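Local coordinates for sorbitol-6-phosphate dehydrogenase (Erwinia amylovora CFBP1430, PDB 5O3Z), which catalyses the oxidation of sorbitol 6-phosphate at carbon 2, giving fructose 6-phosphate, as a short-chain dehydrogenase/reductase, at the interface of chains A and B and the interface of chains A and C. Coordinates in Å, arbitrary orientation; residue numbers count along the deposited sequence, not the author numbering. Chains: chain A/B/C, Sorbitol-6-phosphate dehydrogenase.

Chain A meets its neighbours through two separate surfaces; the C-alpha centres of contact 1 and contact 2 lie about 32 Å apart. They share no residue. Contact 1 is built on helix 106-133 of both subunits, with help from the start of helix 69-83, whereas contact 2 sets a tyrosine of chain C between the loop residues A:Val223 and A:Arg227 to A:Cys229 and the turn after strand 253-256. Each interface is two-fold symmetric, so every contact recurs with the chains exchanged. Two such relations, each joining chain A to a different neighbour, fit the four-copy deposited assembly and the tetramers common among classical short-chain dehydrogenases.

Contact 1: the interface of chains A and B. Residues chain A 69, 118, 121-122, 125; chain B 104-106, 109.
A:Phe121 and B:Phe109 lie face to face, their planes 10° apart and their centroids 3.9 Å from each other. Both belong to helix 106-133, the long helix that in classical short-chain dehydrogenases commonly pairs with its symmetry mate at a subunit interface. The two side chains run past one another in opposite directions, so that CG of each ring sits over the centre of the other and CB of each reaches the far end of its partner. A:Phe121 has CG anti to the backbone N (chi1 159°), which turns the ring toward chain B, over the face of B:Phe109. B:Phe104 comes to the edge of this ring, with CB 3.9 Å from A:Phe121 CE1.

B:Leu106 wedges in beside the stack and divides its two methyls. B:Leu106 CD1 meets A:Val118 CG1 at 3.6 Å, the two side chains crossing nearly at right angles, while CD2 lies against CB and the carboxylate of A:Glu69.

Polar groups continue from B:Leu106 along the start of its helix. A:Arg125 bends at chi3 (69°), bringing its guanidinium over A:Leu122 CD2 and turning its edge to chain B. There A:Arg125 NH1 donates to the backbone carbonyl B:Phe104 O at 2.8 Å, in the planes of both groups. A:Arg125 NH2 forms a salt bridge with A:Glu69 OE2 at 2.6 Å, approaching the anti side of the carboxylate; A:Glu69 thereby helps to fix the rotation of the guanidinium. Its negative charge may also suit the nearby amino end of helix 106-133 of chain B. A water molecule joins A:Glu69 OE2 and A:Arg125 NH1 to chain B, where the oxygen of water 1 lies 3.0 Å from the backbone nitrogen B:Leu106 N.

Contact 2: the interface of chains A and C. Residues chain A 223, 227-229, 256-259; chain C 248.
The phenol oxygen C:Tyr248 OH donates a 2.6 Å hydrogen bond to the backbone carbonyl A:Arg227 O, reaching it from above, tilted 38° out of the carbonyl plane. The acceptor itself lies at the edge of the tyrosine ring, in its plane. C:Tyr248 follows the 3-10 helix 244-246, and its pocket includes A:Gly258, first of the two glycines that follow strand 253-256, part of the conserved C-terminal region of the short-chain dehydrogenase/reductase fold.

The ring enters like a blade between two stretches of chain A. Over one face, displaced toward the rim, stands the backbone nitrogen of A:Gly258, 3.3 Å above the plane. On the opposite face A:Cys229 packs by its backbone and CB, with CA 3.5 Å from C:Tyr248 CE2. A:Val256 CG1 approaches C:Tyr248 CD2, its side chain crossing the tyrosine at about a right angle, and A:Arg227 runs along the CD1 and CE1 side in the opposite direction, its guanidinium turned 54° from the ring plane. At the tip, A:Val223 CG1 touches the hydroxyl oxygen, C:Tyr248 OH, at 3.6 Å.

CG anti to the backbone N (chi1 -155°) brings the ring beside the residue's own carbonyl carbon, so that the ring and C:Tyr248 O can both face chain A. The same nitrogen that stands over the ring face gives its N-H to this carbonyl: C:Tyr248 O accepts from A:Gly258 N at 2.7 Å, the donor lying nearly on the line of the C=O bond, although the bond is bent at the hydrogen.

Contact 1: the interface of chains A and B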
loop_
_atom_site.group_PDB
_atom_site.type_symbol
_atom_site.label_atom_id
_atom_site.label_comp_id
_atom_site.label_asym_id
_atom_site.label_seq_id
_atom_site.Cartn_x
_atom_site.Cartn_y
_atom_site.Cartn_z
ATOM N N GLU A 69 -7.749 -19.530 -25.905
ATOM C CA GLU A 69 -7.646 -20.712 -25.053
ATOM C C GLU A 69 -7.126 -21.995 -25.753
ATOM O O GLU A 69 -6.372 -22.782 -25.171
ATOM C CB GLU A 69 -9.012 -21.016 -24.431
ATOM C CG GLU A 69 -9.044 -22.205 -23.501
ATOM C CD GLU A 69 -10.377 -22.349 -22.750
ATOM O OE1 GLU A 69 -11.435 -22.046 -23.351
ATOM O OE2 GLU A 69 -10.362 -22.804 -21.588
ATOM N N VAL A 118 -6.201 -11.626 -19.517
ATOM C CA VAL A 118 -6.726 -12.950 -19.778
ATOM C C VAL A 118 -5.589 -13.916 -20.262
ATOM O O VAL A 118 -5.554 -15.096 -19.905
ATOM C CB VAL A 118 -7.868 -12.881 -20.813
ATOM C CG1 VAL A 118 -8.191 -14.246 -21.380
ATOM C CG2 VAL A 118 -9.089 -12.215 -20.207
ATOM N N PHE A 121 -3.901 -15.161 -17.219
ATOM C CA PHE A 121 -4.720 -16.182 -16.574
ATOM C C PHE A 121 -4.584 -17.510 -17.395
ATOM O O PHE A 121 -4.277 -18.537 -16.849
ATOM C CB PHE A 121 -6.181 -15.647 -16.483
ATOM C CG PHE A 121 -7.211 -16.680 -16.310
ATOM C CD1 PHE A 121 -7.500 -17.191 -15.094
ATOM C CD2 PHE A 121 -7.879 -17.192 -17.430
ATOM C CE1 PHE A 121 -8.462 -18.178 -14.945
ATOM C CE2 PHE A 121 -8.836 -18.154 -17.312
ATOM C CZ PHE A 121 -9.149 -18.652 -16.059
ATOM N N LEU A 122 -4.744 -17.460 -18.714
ATOM C CA LEU A 122 -4.655 -18.735 -19.441
ATOM C C LEU A 122 -3.320 -19.465 -19.293
ATOM O O LEU A 122 -3.295 -20.680 -18.927
ATOM C CB LEU A 122 -5.030 -18.568 -20.857
ATOM C CG LEU A 122 -6.508 -18.256 -20.984
ATOM C CD1 LEU A 122 -6.676 -17.661 -22.362
ATOM C CD2 LEU A 122 -7.302 -19.525 -20.711
ATOM N N ARG A 125 -2.803 -20.849 -15.708
ATOM C CA ARG A 125 -3.642 -22.032 -15.569
ATOM C C ARG A 125 -2.978 -23.270 -16.134
ATOM O O ARG A 125 -2.876 -24.287 -15.446
ATOM C CB ARG A 125 -5.018 -21.876 -16.257
ATOM C CG ARG A 125 -5.975 -23.011 -15.850
ATOM C CD ARG A 125 -7.378 -22.805 -16.356
ATOM N NE ARG A 125 -7.443 -22.950 -17.811
ATOM C CZ ARG A 125 -8.480 -22.590 -18.562
ATOM N NH1 ARG A 125 -9.561 -22.001 -18.016
ATOM N NH2 ARG A 125 -8.428 -22.792 -19.864
ATOM N N PHE B 104 -10.642 -23.128 -13.001
ATOM C CA PHE B 104 -11.401 -21.917 -13.233
ATOM C C PHE B 104 -11.693 -21.789 -14.703
ATOM O O PHE B 104 -10.771 -21.855 -15.516
ATOM C CB PHE B 104 -10.615 -20.663 -12.756
ATOM C CG PHE B 104 -11.505 -19.536 -12.303
ATOM C CD1 PHE B 104 -12.054 -18.676 -13.208
ATOM C CD2 PHE B 104 -11.770 -19.331 -10.950
ATOM C CE1 PHE B 104 -12.857 -17.613 -12.790
ATOM C CE2 PHE B 104 -12.534 -18.256 -10.519
ATOM C CZ PHE B 104 -13.124 -17.425 -11.448
ATOM N N ARG B 105 -12.958 -21.592 -15.056
ATOM C CA ARG B 105 -13.320 -21.471 -16.481
ATOM C C ARG B 105 -13.042 -20.103 -17.101
ATOM O O ARG B 105 -13.281 -19.033 -16.449
ATOM C CB ARG B 105 -14.818 -21.825 -16.622
ATOM C CG ARG B 105 -15.129 -23.255 -16.195
ATOM C CD ARG B 105 -16.629 -23.590 -16.288
ATOM N NE ARG B 105 -16.953 -24.703 -15.374
ATOM C CZ ARG B 105 -18.171 -25.046 -14.907
ATOM N NH1 ARG B 105 -19.284 -24.414 -15.280
ATOM N NH2 ARG B 105 -18.285 -26.067 -14.050
ATOM N N LEU B 106 -12.603 -20.087 -18.359
ATOM C CA LEU B 106 -12.451 -18.853 -19.061
ATOM C C LEU B 106 -13.748 -18.046 -19.163
ATOM O O LEU B 106 -13.739 -16.795 -18.987
ATOM C CB LEU B 106 -11.876 -19.037 -20.444
ATOM C CG LEU B 106 -11.629 -17.780 -21.243
ATOM C CD1 LEU B 106 -10.577 -16.837 -20.653
ATOM C CD2 LEU B 106 -11.259 -18.136 -22.674
ATOM N N PHE B 109 -14.105 -16.113 -15.965
ATOM C CA PHE B 109 -13.083 -15.069 -15.858
ATOM C C PHE B 109 -13.437 -13.910 -16.739
ATOM O O PHE B 109 -13.472 -12.776 -16.256
ATOM C CB PHE B 109 -11.729 -15.668 -16.252
ATOM C CG PHE B 109 -10.575 -14.833 -15.852
ATOM C CD1 PHE B 109 -10.105 -14.885 -14.547
ATOM C CD2 PHE B 109 -10.003 -13.966 -16.738
ATOM C CE1 PHE B 109 -9.026 -14.094 -14.172
ATOM C CE2 PHE B 109 -8.919 -13.217 -16.384
ATOM C CZ PHE B 109 -8.444 -13.253 -15.102
HETATM O O HOH W 1 -12.112 -22.600 -19.877
#

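Contact 2: the interface of chains A and C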
loop_
_atom_site.group_PDB
_atom_site.type_symbol
_atom_site.label_atom_id
_atom_site.label_comp_id
_atom_site.label_asym_id
_atom_site.label_seq_id
_atom_site.Cartn_x
_atom_site.Cartn_y
_atom_site.Cartn_z
ATOM N N VAL A 223 12.962 9.930 -11.787
ATOM C CA VAL A 223 13.478 8.763 -11.091
ATOM C C VAL A 223 14.507 9.230 -10.034
ATOM O O VAL A 223 15.408 9.946 -10.370
ATOM C CB VAL A 223 14.130 7.792 -12.096
ATOM C CG1 VAL A 223 14.549 6.465 -11.420
ATOM C CG2 VAL A 223 13.170 7.492 -13.237
ATOM N N ARG A 227 17.908 7.462 -13.836
ATOM C CA ARG A 227 18.248 6.442 -14.851
ATOM C C ARG A 227 16.924 5.843 -15.289
ATOM O O ARG A 227 16.043 5.728 -14.453
ATOM C CB ARG A 227 19.144 5.397 -14.146
ATOM C CG ARG A 227 19.627 4.252 -14.968
ATOM C CD ARG A 227 20.928 3.622 -14.472
ATOM N NE ARG A 227 20.814 2.632 -13.409
ATOM C CZ ARG A 227 21.147 2.815 -12.115
ATOM N NH1 ARG A 227 21.611 3.986 -11.695
ATOM N NH2 ARG A 227 21.015 1.810 -11.231
ATOM N N GLY A 228 16.779 5.489 -16.570
ATOM C CA GLY A 228 15.655 4.674 -17.023
ATOM C C GLY A 228 15.823 3.214 -16.700
ATOM O O GLY A 228 16.891 2.770 -16.251
ATOM N N CYS A 229 14.784 2.414 -16.878
ATOM C CA CYS A 229 14.908 1.005 -16.541
ATOM C C CYS A 229 15.597 0.302 -17.696
ATOM O O CYS A 229 15.267 0.505 -18.840
ATOM C CB CYS A 229 13.553 0.351 -16.236
ATOM S SG CYS A 229 13.571 -1.376 -15.732
ATOM N N VAL A 256 10.768 -2.238 -9.720
ATOM C CA VAL A 256 12.044 -2.140 -10.404
ATOM C C VAL A 256 11.978 -0.829 -11.072
ATOM O O VAL A 256 11.753 -0.702 -12.320
ATOM C CB VAL A 256 12.200 -3.300 -11.434
ATOM C CG1 VAL A 256 13.572 -3.267 -12.051
ATOM C CG2 VAL A 256 11.995 -4.645 -10.741
ATOM N N THR A 257 12.118 0.218 -10.241
ATOM C CA THR A 257 11.710 1.548 -10.664
ATOM C C THR A 257 12.729 2.646 -10.390
ATOM O O THR A 257 12.440 3.814 -10.626
ATOM C CB THR A 257 10.341 2.038 -10.058
ATOM O OG1 THR A 257 10.465 2.424 -8.644
ATOM C CG2 THR A 257 9.149 1.065 -10.306
ATOM N N GLY A 258 13.919 2.285 -9.929
ATOM C CA GLY A 258 14.929 3.317 -9.518
ATOM C C GLY A 258 14.447 4.224 -8.429
ATOM O O GLY A 258 14.861 5.393 -8.341
ATOM N N GLY A 259 13.572 3.680 -7.570
ATOM C CA GLY A 259 12.961 4.450 -6.490
ATOM C C GLY A 259 11.808 5.376 -6.771
ATOM O O GLY A 259 11.336 6.092 -5.867
ATOM N N TYR C 248 19.018 -1.049 -9.514
ATOM C CA TYR C 248 17.876 -0.260 -9.891
ATOM C C TYR C 248 16.711 -0.287 -8.906
ATOM O O TYR C 248 15.673 0.297 -9.238
ATOM C CB TYR C 248 17.353 -0.624 -11.287
ATOM C CG TYR C 248 16.612 0.513 -11.943
ATOM C CD1 TYR C 248 17.224 1.735 -12.112
ATOM C CD2 TYR C 248 15.319 0.364 -12.411
ATOM C CE1 TYR C 248 16.572 2.786 -12.657
ATOM C CE2 TYR C 248 14.654 1.412 -13.036
ATOM C CZ TYR C 248 15.269 2.621 -13.151
ATOM O OH TYR C 248 14.681 3.690 -13.708
#